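Local coordinates for hypothetical protein (Leishmania major, PDB 3LJN) that is of unknown function but is built of ankyrin repeats, a fold that commonly serves to bind other proteins, at residues L159-A164 with M193-S198; S165-D170 with S200-D205; R184-L189 with W223-M228. All coordinates share one frame; numbering follows the deposited sequence.

Contact 1 (L159-A164 with M193-S198)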
loop_
_atom_site.group_PDB
_atom_site.type_symbol
_atom_site.label_atom_id
_atom_site.label_comp_id
_atom_site.label_asym_id
_atom_site.label_seq_id
_atom_site.Cartn_x
_atom_site.Cartn_y
_atom_site.Cartn_z
ATOM N N LEU A 159 8.680 -4.514 -8.073
ATOM C CA LEU A 159 8.295 -4.979 -6.747
ATOM C C LEU A 159 6.981 -5.722 -6.833
ATOM O O LEU A 159 6.816 -6.741 -6.178
ATOM C CB LEU A 159 8.180 -3.839 -5.736
ATOM C CG LEU A 159 9.465 -3.311 -5.105
ATOM C CD1 LEU A 159 9.162 -2.114 -4.221
ATOM C CD2 LEU A 159 10.184 -4.372 -4.307
ATOM N N VAL A 160 6.059 -5.229 -7.656
ATOM C CA VAL A 160 4.700 -5.769 -7.692
ATOM C C VAL A 160 4.650 -7.103 -8.445
ATOM O O VAL A 160 3.886 -7.991 -8.065
ATOM C CB VAL A 160 3.688 -4.742 -8.259
ATOM C CG1 VAL A 160 2.292 -5.324 -8.290
ATOM C CG2 VAL A 160 3.688 -3.499 -7.421
ATOM N N GLN A 161 5.472 -7.241 -9.489
ATOM C CA GLN A 161 5.682 -8.537 -10.182
ATOM C C GLN A 161 6.297 -9.594 -9.278
ATOM O O GLN A 161 5.971 -10.772 -9.396
ATOM C CB GLN A 161 6.591 -8.377 -11.404
ATOM C CG GLN A 161 5.862 -7.877 -12.644
ATOM C CD GLN A 161 6.785 -7.266 -13.690
ATOM O OE1 GLN A 161 7.904 -6.859 -13.389
ATOM N NE2 GLN A 161 6.306 -7.185 -14.923
ATOM N N LEU A 162 7.187 -9.167 -8.383
ATOM C CA LEU A 162 7.900 -10.081 -7.491
ATOM C C LEU A 162 7.010 -10.658 -6.391
ATOM O O LEU A 162 7.297 -11.722 -5.844
ATOM C CB LEU A 162 9.120 -9.381 -6.870
ATOM C CG LEU A 162 10.332 -9.165 -7.795
ATOM C CD1 LEU A 162 11.427 -8.358 -7.108
ATOM C CD2 LEU A 162 10.891 -10.488 -8.302
ATOM N N GLY A 163 5.930 -9.961 -6.068
ATOM C CA GLY A 163 5.050 -10.381 -4.982
ATOM C C GLY A 163 4.829 -9.362 -3.872
ATOM O O GLY A 163 4.216 -9.698 -2.860
ATOM N N ALA A 164 5.326 -8.134 -4.050
ATOM C CA ALA A 164 5.039 -7.026 -3.132
ATOM C C ALA A 164 3.584 -6.628 -3.270
ATOM O O ALA A 164 3.127 -6.372 -4.374
ATOM C CB ALA A 164 5.931 -5.837 -3.437
HETATM N N MSE A 193 -2.186 -1.420 -10.018
HETATM C CA MSE A 193 -3.373 -2.212 -10.326
HETATM C C MSE A 193 -3.296 -2.936 -11.658
HETATM O O MSE A 193 -3.985 -3.933 -11.848
HETATM C CB MSE A 193 -4.607 -1.326 -10.345
HETATM C CG MSE A 193 -5.249 -1.132 -8.990
HETATM SE SE MSE A 193 -6.414 0.452 -9.111
HETATM C CE MSE A 193 -7.896 -0.093 -7.925
ATOM N N ASP A 194 -2.493 -2.432 -12.589
ATOM C CA ASP A 194 -2.369 -3.071 -13.904
ATOM C C ASP A 194 -1.202 -4.072 -13.954
ATOM O O ASP A 194 -1.274 -5.076 -14.647
ATOM C CB ASP A 194 -2.268 -2.002 -15.002
ATOM C CG ASP A 194 -3.432 -0.975 -14.940
ATOM O OD1 ASP A 194 -4.280 -1.078 -14.015
ATOM O OD2 ASP A 194 -3.498 -0.063 -15.802
ATOM N N THR A 195 -0.151 -3.806 -13.184
ATOM C CA THR A 195 0.996 -4.709 -13.051
ATOM C C THR A 195 0.700 -5.910 -12.173
ATOM O O THR A 195 1.296 -6.962 -12.355
ATOM C CB THR A 195 2.210 -3.978 -12.426
ATOM O OG1 THR A 195 2.434 -2.743 -13.116
ATOM C CG2 THR A 195 3.473 -4.829 -12.508
ATOM N N VAL A 196 -0.201 -5.740 -11.207
ATOM C CA VAL A 196 -0.503 -6.774 -10.196
ATOM C C VAL A 196 -0.909 -8.090 -10.866
ATOM O O VAL A 196 -1.891 -8.131 -11.605
ATOM C CB VAL A 196 -1.614 -6.302 -9.195
ATOM C CG1 VAL A 196 -2.946 -6.120 -9.899
ATOM C CG2 VAL A 196 -1.759 -7.266 -8.041
ATOM N N PRO A 197 -0.150 -9.171 -10.611
ATOM C CA PRO A 197 -0.396 -10.416 -11.344
ATOM C C PRO A 197 -1.809 -10.950 -11.120
ATOM O O PRO A 197 -2.525 -11.179 -12.080
ATOM C CB PRO A 197 0.660 -11.382 -10.786
ATOM C CG PRO A 197 1.021 -10.842 -9.449
ATOM C CD PRO A 197 0.809 -9.354 -9.505
ATOM N N SER A 198 -2.211 -11.109 -9.865
ATOM C CA SER A 198 -3.502 -11.695 -9.563
ATOM C C SER A 198 -4.618 -10.721 -9.873
ATOM O O SER A 198 -5.250 -10.833 -10.914
ATOM C CB SER A 198 -3.574 -12.130 -8.101
#
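Val160 and Val196 are the residues whose CA atoms come nearest across this contact, 5.9 Å apart. The packing is apolar, and much of it is side chain against backbone. Val160 points across from helix 153-162 and touches with one methyl. Its CG1 sits anti to the backbone N (chi1 180°), and this methyl lies 3.7 Å from Val196 CA. The same methyl is 4.1 Å from Val196 CB. Val196 itself is directed away, so it offers its CA and CB and not its two methyls. Its CG2 packs on Ser201 and Leu202 of the following loop.

Two contacts flank this centre. Beside it, Gln161 and Thr195 cross at about a right angle, with Gln161 CG 3.9 Å from Thr195 CG2. Thr195 CG2 is anti to the backbone N, which turns the methyl to Gln161; OG1 (chi1 -49°) lies beside that N. This hydroxyl is hydrogen-bonded to Leu191 O, one turn back in its own helix. Further along the chain, the ring of Pro197 comes against the end of the first helix. Its CD lies 3.7 Å from Val160 O.

The backbone turns both segments out of their helices at this level. Gly163 follows helix 153-162 with positive phi (123°), a conformation that suits glycine. Ala164 N then bonds to Leu159 O at 2.9 Å. Val196 is the first residue to leave helical angles after helix 186-195. Val160 also packs on Leu142 of helix 141-147. Equivalent helix ends packed side by side are consistent with neighbouring repeats of the ankyrin stack.

Contact 2 (S165-D170 with S200-D205)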
loop_
_atom_site.group_PDB
_atom_site.type_symbol
_atom_site.label_atom_id
_atom_site.label_comp_id
_atom_site.label_asym_id
_atom_site.label_seq_id
_atom_site.Cartn_x
_atom_site.Cartn_y
_atom_site.Cartn_z
ATOM N N SER A 165 2.862 -6.582 -2.158
ATOM C CA SER A 165 1.403 -6.442 -2.189
ATOM C C SER A 165 0.931 -4.981 -2.207
ATOM O O SER A 165 1.277 -4.203 -1.323
ATOM C CB SER A 165 0.785 -7.152 -0.985
ATOM O OG SER A 165 -0.622 -6.964 -0.965
ATOM N N PRO A 166 0.126 -4.601 -3.206
ATOM C CA PRO A 166 -0.371 -3.226 -3.190
ATOM C C PRO A 166 -1.319 -2.907 -2.041
ATOM O O PRO A 166 -1.778 -1.773 -1.939
ATOM C CB PRO A 166 -1.103 -3.103 -4.530
ATOM C CG PRO A 166 -0.399 -4.044 -5.409
ATOM C CD PRO A 166 -0.050 -5.226 -4.526
ATOM N N THR A 167 -1.616 -3.898 -1.199
ATOM C CA THR A 167 -2.440 -3.689 -0.014
ATOM C C THR A 167 -1.694 -4.046 1.267
ATOM O O THR A 167 -2.316 -4.380 2.270
ATOM C CB THR A 167 -3.711 -4.534 -0.068
ATOM O OG1 THR A 167 -3.359 -5.922 -0.028
ATOM C CG2 THR A 167 -4.499 -4.248 -1.326
ATOM N N ALA A 168 -0.362 -4.000 1.237
ATOM C CA ALA A 168 0.444 -4.206 2.446
ATOM C C ALA A 168 0.112 -3.119 3.474
ATOM O O ALA A 168 -0.126 -1.987 3.101
ATOM C CB ALA A 168 1.913 -4.172 2.104
ATOM N N LYS A 169 0.084 -3.460 4.757
ATOM C CA LYS A 169 -0.255 -2.485 5.790
ATOM C C LYS A 169 0.981 -1.887 6.416
ATOM O O LYS A 169 1.857 -2.620 6.850
ATOM C CB LYS A 169 -1.083 -3.132 6.901
ATOM C CG LYS A 169 -2.585 -3.151 6.634
ATOM C CD LYS A 169 -3.359 -3.461 7.909
ATOM C CE LYS A 169 -4.856 -3.517 7.636
ATOM N NZ LYS A 169 -5.681 -3.743 8.866
ATOM N N ASP A 170 1.040 -0.560 6.481
ATOM C CA ASP A 170 2.016 0.121 7.330
ATOM C C ASP A 170 1.544 0.071 8.795
ATOM O O ASP A 170 0.555 -0.595 9.098
ATOM C CB ASP A 170 2.297 1.558 6.819
ATOM C CG ASP A 170 1.198 2.583 7.161
ATOM O OD1 ASP A 170 0.103 2.219 7.646
ATOM O OD2 ASP A 170 1.460 3.791 6.941
ATOM N N SER A 200 -6.773 -10.764 -7.577
ATOM C CA SER A 200 -7.481 -11.401 -6.483
ATOM C C SER A 200 -6.483 -11.646 -5.342
ATOM O O SER A 200 -6.760 -12.390 -4.411
ATOM C CB SER A 200 -8.108 -12.704 -6.997
ATOM O OG SER A 200 -8.547 -13.549 -5.951
ATOM N N SER A 201 -5.322 -11.000 -5.439
ATOM C CA SER A 201 -4.302 -10.988 -4.389
ATOM C C SER A 201 -4.375 -9.704 -3.544
ATOM O O SER A 201 -3.579 -9.503 -2.637
ATOM C CB SER A 201 -2.918 -11.083 -5.029
ATOM O OG SER A 201 -2.808 -10.183 -6.122
ATOM N N LEU A 202 -5.324 -8.831 -3.861
ATOM C CA LEU A 202 -5.488 -7.578 -3.153
ATOM C C LEU A 202 -6.428 -7.838 -2.010
ATOM O O LEU A 202 -7.398 -8.557 -2.177
ATOM C CB LEU A 202 -6.091 -6.514 -4.068
ATOM C CG LEU A 202 -5.366 -6.244 -5.387
ATOM C CD1 LEU A 202 -6.278 -5.505 -6.353
ATOM C CD2 LEU A 202 -4.082 -5.477 -5.143
ATOM N N ARG A 203 -6.137 -7.249 -0.853
ATOM C CA ARG A 203 -6.994 -7.350 0.323
ATOM C C ARG A 203 -7.830 -6.094 0.458
ATOM O O ARG A 203 -7.512 -5.200 1.235
ATOM C CB ARG A 203 -6.146 -7.551 1.566
ATOM C CG ARG A 203 -5.270 -8.771 1.502
ATOM C CD ARG A 203 -6.097 -10.028 1.454
ATOM N NE ARG A 203 -6.766 -10.272 2.723
ATOM C CZ ARG A 203 -6.164 -10.764 3.807
ATOM N NH1 ARG A 203 -4.863 -11.064 3.793
ATOM N NH2 ARG A 203 -6.867 -10.953 4.920
ATOM N N LEU A 204 -8.914 -6.047 -0.305
ATOM C CA LEU A 204 -9.780 -4.881 -0.357
ATOM C C LEU A 204 -10.758 -4.873 0.815
ATOM O O LEU A 204 -11.702 -4.079 0.840
ATOM C CB LEU A 204 -10.542 -4.871 -1.681
ATOM C CG LEU A 204 -9.696 -4.988 -2.953
ATOM C CD1 LEU A 204 -10.595 -4.957 -4.177
ATOM C CD2 LEU A 204 -8.645 -3.891 -3.020
ATOM N N ASP A 205 -10.530 -5.775 1.771
ATOM C CA ASP A 205 -11.248 -5.794 3.046
ATOM C C ASP A 205 -10.496 -5.027 4.138
ATOM O O ASP A 205 -11.028 -4.838 5.222
ATOM C CB ASP A 205 -11.536 -7.248 3.495
ATOM C CG ASP A 205 -10.256 -8.085 3.747
ATOM O OD1 ASP A 205 -9.241 -7.877 3.048
ATOM O OD2 ASP A 205 -10.273 -8.969 4.637
#
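Thr167 lays its methyl against Leu202, with Thr167 CG2 3.9 Å from Leu202 CB, and the two side chains cross at about a right angle. This is loop-to-loop packing in an ankyrin-repeat stack. Each segment follows a helix, 153-162 in one case and 186-195 in the other, and leads on towards the next.

The first loop is shaped by a type I beta turn from Ser165 to Ala168, closed by Ala168 N to Ser165 O. Ser165 OG also accepts from Thr167 N at 3.2 Å, which makes an ST turn. The Thr167 hydroxyl donates to the same Ser165 OG at 3.1 Å. Ser165 OG thus takes two bonds from Thr167, which fixes the position of the hydroxyl. Pro166, inside the turn, adds an apolar contact. Its ring is met by one methyl of Leu202, with Pro166 CB 3.9 Å from Leu202 CD2. Leu202 also touches Met233.

Arg203 is exposed and its chain bends away from the contact. Its NE forms a salt bridge with Asp205 OD1, with a weak hydrogen bond. Of its side chain, CB and CG come near Thr167 OG1, CB at 3.6 Å.

One hydrogen bond joins the two loops. Thr167 OG1 lies between its own backbone N and carbonyl carbon (chi1 65°). There it accepts from Arg203 N at 3.2 Å, with an N-H...O angle of 161°.

Contact 3 (R184-L189 with W223-M228)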
loop_
_atom_site.group_PDB
_atom_site.type_symbol
_atom_site.label_atom_id
_atom_site.label_comp_id
_atom_site.label_asym_id
_atom_site.label_seq_id
_atom_site.Cartn_x
_atom_site.Cartn_y
_atom_site.Cartn_z
ATOM N N ARG A 184 -2.174 11.734 -4.162
ATOM C CA ARG A 184 -2.745 11.907 -5.496
ATOM C C ARG A 184 -1.723 11.653 -6.592
ATOM O O ARG A 184 -1.543 12.469 -7.489
ATOM C CB ARG A 184 -3.413 13.290 -5.645
ATOM C CG ARG A 184 -4.339 13.585 -4.476
ATOM C CD ARG A 184 -5.621 14.289 -4.823
ATOM N NE ARG A 184 -6.372 14.857 -3.686
ATOM C CZ ARG A 184 -6.297 14.518 -2.387
ATOM N NH1 ARG A 184 -5.514 13.545 -1.931
ATOM N NH2 ARG A 184 -7.056 15.173 -1.503
ATOM N N ASN A 185 -1.058 10.505 -6.488
ATOM C CA ASN A 185 -0.111 10.031 -7.491
ATOM C C ASN A 185 -0.766 8.972 -8.352
ATOM O O ASN A 185 -0.766 7.806 -7.984
ATOM C CB ASN A 185 1.119 9.438 -6.795
ATOM C CG ASN A 185 2.089 8.732 -7.762
ATOM O OD1 ASN A 185 1.835 8.602 -8.961
ATOM N ND2 ASN A 185 3.206 8.269 -7.221
ATOM N N ARG A 186 -1.309 9.366 -9.501
ATOM C CA ARG A 186 -2.037 8.414 -10.353
ATOM C C ARG A 186 -1.156 7.391 -11.062
ATOM O O ARG A 186 -1.430 6.206 -10.972
ATOM C CB ARG A 186 -2.930 9.122 -11.375
ATOM C CG ARG A 186 -4.410 8.883 -11.129
ATOM C CD ARG A 186 -5.113 8.441 -12.402
ATOM N NE ARG A 186 -6.545 8.217 -12.195
ATOM C CZ ARG A 186 -7.458 9.181 -12.078
ATOM N NH1 ARG A 186 -7.109 10.467 -12.131
ATOM N NH2 ARG A 186 -8.736 8.860 -11.892
ATOM N N GLU A 187 -0.116 7.829 -11.766
ATOM C CA GLU A 187 0.790 6.893 -12.457
ATOM C C GLU A 187 1.171 5.683 -11.606
ATOM O O GLU A 187 1.218 4.558 -12.095
ATOM C CB GLU A 187 2.055 7.599 -12.938
ATOM C CG GLU A 187 1.883 8.300 -14.286
ATOM C CD GLU A 187 3.194 8.411 -15.071
ATOM O OE1 GLU A 187 3.969 9.360 -14.809
ATOM O OE2 GLU A 187 3.444 7.556 -15.955
ATOM N N ALA A 188 1.432 5.923 -10.327
ATOM C CA ALA A 188 1.732 4.850 -9.386
ATOM C C ALA A 188 0.533 3.936 -9.176
ATOM O O ALA A 188 0.687 2.728 -9.176
ATOM C CB ALA A 188 2.191 5.425 -8.057
ATOM N N LEU A 189 -0.655 4.507 -9.010
ATOM C CA LEU A 189 -1.859 3.719 -8.719
ATOM C C LEU A 189 -2.294 2.810 -9.868
ATOM O O LEU A 189 -2.704 1.669 -9.638
ATOM C CB LEU A 189 -3.028 4.630 -8.314
ATOM C CG LEU A 189 -4.346 3.926 -7.958
ATOM C CD1 LEU A 189 -5.011 4.609 -6.806
ATOM C CD2 LEU A 189 -5.293 3.859 -9.137
ATOM N N TRP A 223 -11.971 10.594 -7.296
ATOM C CA TRP A 223 -11.480 9.726 -8.345
ATOM C C TRP A 223 -12.586 8.735 -8.702
ATOM O O TRP A 223 -12.559 7.581 -8.279
ATOM C CB TRP A 223 -10.206 9.028 -7.862
ATOM C CG TRP A 223 -8.968 9.877 -8.032
ATOM C CD1 TRP A 223 -8.913 11.205 -8.377
ATOM C CD2 TRP A 223 -7.603 9.453 -7.866
ATOM N NE1 TRP A 223 -7.609 11.623 -8.443
ATOM C CE2 TRP A 223 -6.783 10.574 -8.129
ATOM C CE3 TRP A 223 -6.992 8.231 -7.530
ATOM C CZ2 TRP A 223 -5.384 10.511 -8.061
ATOM C CZ3 TRP A 223 -5.600 8.174 -7.466
ATOM C CH2 TRP A 223 -4.814 9.305 -7.732
ATOM N N GLU A 224 -13.566 9.201 -9.481
ATOM C CA GLU A 224 -14.771 8.409 -9.767
ATOM C C GLU A 224 -14.471 7.139 -10.552
ATOM O O GLU A 224 -15.017 6.094 -10.244
ATOM C CB GLU A 224 -15.830 9.237 -10.511
ATOM C CG GLU A 224 -17.231 8.578 -10.534
ATOM C CD GLU A 224 -18.304 9.402 -11.256
ATOM O OE1 GLU A 224 -17.967 10.370 -11.976
ATOM O OE2 GLU A 224 -19.499 9.073 -11.111
ATOM N N ASP A 225 -13.609 7.239 -11.558
ATOM C CA ASP A 225 -13.311 6.111 -12.462
ATOM C C ASP A 225 -12.466 5.002 -11.818
ATOM O O ASP A 225 -12.602 3.824 -12.159
ATOM C CB ASP A 225 -12.627 6.614 -13.734
ATOM C CG ASP A 225 -11.549 7.653 -13.454
ATOM O OD1 ASP A 225 -11.093 7.765 -12.286
ATOM O OD2 ASP A 225 -11.176 8.375 -14.408
ATOM N N VAL A 226 -11.588 5.388 -10.899
ATOM C CA VAL A 226 -10.809 4.426 -10.129
ATOM C C VAL A 226 -11.720 3.738 -9.141
ATOM O O VAL A 226 -11.518 2.577 -8.828
ATOM C CB VAL A 226 -9.650 5.103 -9.372
ATOM C CG1 VAL A 226 -9.063 4.166 -8.372
ATOM C CG2 VAL A 226 -8.581 5.561 -10.345
ATOM N N ALA A 227 -12.726 4.467 -8.662
ATOM C CA ALA A 227 -13.748 3.921 -7.762
ATOM C C ALA A 227 -14.544 2.771 -8.396
ATOM O O ALA A 227 -14.963 1.849 -7.707
ATOM C CB ALA A 227 -14.685 5.018 -7.328
HETATM N N MSE A 228 -14.738 2.842 -9.712
HETATM C CA MSE A 228 -15.508 1.861 -10.458
HETATM C C MSE A 228 -14.714 0.588 -10.627
HETATM O O MSE A 228 -15.286 -0.506 -10.638
HETATM C CB MSE A 228 -15.850 2.408 -11.835
HETATM C CG MSE A 228 -16.714 3.654 -11.811
HETATM SE SE MSE A 228 -18.627 3.239 -11.880
HETATM C CE MSE A 228 -18.891 2.949 -13.822
#
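Arg184 and Trp223 have CA atoms 9.4 Å apart, and Leu189 and Val226 are similarly spaced where helices 186-195 and 224-231 begin, so side chains bridge the gap. The indole of Trp223 reaches across. Its CG is anti to the carbonyl carbon, beside the backbone N (chi1 -83°). Arg186 and Trp223 slide past each other in opposite directions. The aliphatic part of Arg186 lies over the six-membered ring, with Arg186 CG 3.4 Å from Trp223 CH2, a CH-pi contact. The guanidinium then lies flat on the indole, with the planes at 18°. Its CZ stands 4.2 Å from the centroid of the five-membered ring, over the face, in a cation-pi contact. This stack would hold the guanidinium plane.

Its edge faces Asp225. Arg186 NH2 forms a salt bridge to Asp225 OD1 at 2.6 Å, and the carboxylate plane is turned 83° from the guanidinium. OD1 also accepts a weak bond from Val226 N. Indole face and carboxylate thus grip one cation from two directions, with Val226 CG2 near NH2.

The tight turn between helices 176-182 and 186-195 fits the helix-turn-helix of an ankyrin repeat; 223-228, between helix 216-219 and the body of helix 224-231, is consistent with the same pattern. Helix 176-182 ends in a Schellman motif with Arg184, of positive phi, as C-prime residue. Asn185 is then the N-cap of helix 186-195. Its OD1 accepts from Ala188 N at 3.0 Å, with the donor above the carbonyl plane, while ND2 bonds to Val146 O.

The rest of the packing is apolar. Leu189 CD1 meets the indole at its edge, in plane, 3.7 Å from Trp223 CZ3. Leu189 CD2 lies 3.9 Å from Val226 CG1. Met181 of helix 176-182 touches Leu189, Trp223 and Val226.

From the N terminus, the chain first gives 159-164 and then, directly after it, 165-170. It passes through helix 176-182 to 184-189, which leads into helix 186-195. The end of that helix, 193-198, returns to 159-164 and closes contact 1. The loop 200-205 then meets 165-170 and closes contact 2. Contact 3 closes last, when 223-228 reaches back to 184-189. All three cross one another, and none nests within another. Contacts 1 and 2 touch through Val160 with Pro166 and at Val196. Contact 3 lies about 17 Å from contact 1, centre to centre, and shares helix 186-195. That helix links 153-162 to 224-231 along the stack.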